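Glucuronan lyase A (Trichoderma reesei, PDB 2ZZJ) probably cleaves beta-1,4-linked glucuronan chains internally as a polysaccharide lyase of beta-jelly-roll fold that carries a calcium ion. Local coordinates at residues K159-S162 with D163-Y167. Residues are numbered along the deposited sequence; the frame is centred on the assembly and turned at random.
Sequences KWAS and DNTGY
Tyr-167 has its CG between the backbone N and the carbonyl carbon (chi1 49°), which swings the ring across the strand pair onto Lys-159. Lys-159 has CG anti to the backbone N (chi1 175°), and its chain runs extended as far as CE, past the ring and on to Thr-165. The two side chains cross at about a right angle. CB of Lys-159 sits over the middle of the Tyr-167 ring, 3.6 Å from the centroid and 9° off the ring normal, a CH-pi contact. Further out, CD of Lys-159 lies 3.7 Å from CE2 of Tyr-167. CE of Lys-159 reaches the carbonyl O of Thr-165 at 3.2 Å.

Lys-159 and Tyr-167 form an antiparallel hydrogen-bonded pair. N of Lys-159 donates to O of Tyr-167 at 3.1 Å. The return bond, from N of Tyr-167 to O of Lys-159, is weak at 3.4 Å. Lys-159 O also accepts a hydrogen bond from OG1 of Thr-185, outside the hairpin turn.

Nearer the turn, CB of Ala-161 packs against OG1 of Thr-165 and N of Gly-166, each at 3.6 Å. The turn joins strands 152-160 and 166-172 into a beta hairpin, in one of the two sheets of the jelly roll, away from the calcium site. Ser-162 OG ties the turn to Arg-64.

A leucine in place of Tyr-167 would probably leave Lys-159 CB without its aromatic face and Glu-67 without its hydroxyl partner. The ring is held at two points, by Lys-159 CB over one face and by the bond from OH to Glu-67 OE1. The lysine therefore contributes its aliphatic stem to this contact, while its ammonium group makes no hydrogen bond to residues 163-167.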
loop_
_atom_site.group_PDB
_atom_site.type_symbol
_atom_site.label_atom_id
_atom_site.label_comp_id
_atom_site.label_asym_id
_atom_site.label_seq_id
_atom_site.Cartn_x
_atom_site.Cartn_y
_atom_site.Cartn_z
ATOM N N LYS A 159 3.894 -13.994 -5.872
ATOM C CA LYS A 159 3.610 -14.543 -7.205
ATOM C C LYS A 159 2.120 -14.336 -7.455
ATOM O O LYS A 159 1.281 -14.895 -6.732
ATOM C CB LYS A 159 3.978 -16.018 -7.280
ATOM C CG LYS A 159 3.613 -16.683 -8.595
ATOM C CD LYS A 159 3.932 -18.182 -8.505
ATOM C CE LYS A 159 3.426 -18.952 -9.735
ATOM N NZ LYS A 159 4.026 -18.439 -11.005
ATOM N N TRP A 160 1.818 -13.496 -8.438
ATOM C CA TRP A 160 0.452 -13.081 -8.757
ATOM C C TRP A 160 -0.193 -14.173 -9.627
ATOM O O TRP A 160 0.185 -14.343 -10.782
ATOM C CB TRP A 160 0.469 -11.746 -9.487
ATOM C CG TRP A 160 1.102 -10.615 -8.655
ATOM C CD1 TRP A 160 2.325 -10.024 -8.853
ATOM C CD2 TRP A 160 0.526 -9.978 -7.499
ATOM N NE1 TRP A 160 2.549 -9.050 -7.884
ATOM C CE2 TRP A 160 1.461 -8.997 -7.048
ATOM C CE3 TRP A 160 -0.678 -10.153 -6.788
ATOM C CZ2 TRP A 160 1.209 -8.174 -5.942
ATOM C CZ3 TRP A 160 -0.934 -9.333 -5.676
ATOM C CH2 TRP A 160 0.005 -8.365 -5.261
ATOM N N ALA A 161 -1.124 -14.906 -9.027
ATOM C CA ALA A 161 -1.830 -16.015 -9.690
ATOM C C ALA A 161 -3.289 -16.060 -9.236
ATOM O O ALA A 161 -3.601 -15.726 -8.082
ATOM C CB ALA A 161 -1.141 -17.348 -9.367
ATOM N N SER A 162 -4.183 -16.472 -10.139
ATOM C CA SER A 162 -5.587 -16.722 -9.758
ATOM C C SER A 162 -5.863 -18.200 -9.472
ATOM O O SER A 162 -6.899 -18.530 -8.921
ATOM C CB SER A 162 -6.549 -16.166 -10.795
ATOM O OG SER A 162 -6.320 -16.742 -12.065
ATOM N N ASP A 163 -4.911 -19.060 -9.856
ATOM C CA ASP A 163 -4.755 -20.444 -9.394
ATOM C C ASP A 163 -4.419 -20.509 -7.930
ATOM O O ASP A 163 -3.966 -19.522 -7.364
ATOM C CB ASP A 163 -3.484 -21.019 -10.016
ATOM C CG ASP A 163 -3.646 -21.407 -11.440
ATOM O OD1 ASP A 163 -3.009 -22.419 -11.801
ATOM O OD2 ASP A 163 -4.370 -20.712 -12.201
ATOM N N ASN A 164 -4.519 -21.704 -7.356
ATOM C CA ASN A 164 -3.841 -22.010 -6.099
ATOM C C ASN A 164 -2.324 -22.244 -6.284
ATOM O O ASN A 164 -1.726 -23.042 -5.574
ATOM C CB ASN A 164 -4.558 -23.155 -5.319
ATOM C CG ASN A 164 -4.255 -24.580 -5.871
ATOM O OD1 ASN A 164 -3.711 -24.754 -6.976
ATOM N ND2 ASN A 164 -4.609 -25.605 -5.073
ATOM N N THR A 165 -1.713 -21.539 -7.243
ATOM C CA THR A 165 -0.247 -21.610 -7.492
ATOM C C THR A 165 0.550 -20.322 -7.097
ATOM O O THR A 165 1.772 -20.261 -7.294
ATOM C CB THR A 165 0.079 -21.910 -8.961
ATOM O OG1 THR A 165 -0.333 -20.808 -9.774
ATOM C CG2 THR A 165 -0.603 -23.214 -9.438
ATOM N N GLY A 166 -0.157 -19.324 -6.567
ATOM C CA GLY A 166 0.467 -18.090 -6.077
ATOM C C GLY A 166 1.101 -18.265 -4.713
ATOM O O GLY A 166 0.974 -19.306 -4.061
ATOM N N TYR A 167 1.832 -17.244 -4.275
ATOM C CA TYR A 167 2.302 -17.221 -2.913
ATOM C C TYR A 167 2.439 -15.765 -2.474
ATOM O O TYR A 167 2.440 -14.864 -3.315
ATOM C CB TYR A 167 3.611 -17.999 -2.711
ATOM C CG TYR A 167 4.733 -17.725 -3.677
ATOM C CD1 TYR A 167 5.521 -16.566 -3.578
ATOM C CD2 TYR A 167 5.071 -18.675 -4.643
ATOM C CE1 TYR A 167 6.572 -16.346 -4.455
ATOM C CE2 TYR A 167 6.124 -18.470 -5.521
ATOM C CZ TYR A 167 6.874 -17.307 -5.420
ATOM O OH TYR A 167 7.909 -17.119 -6.307
#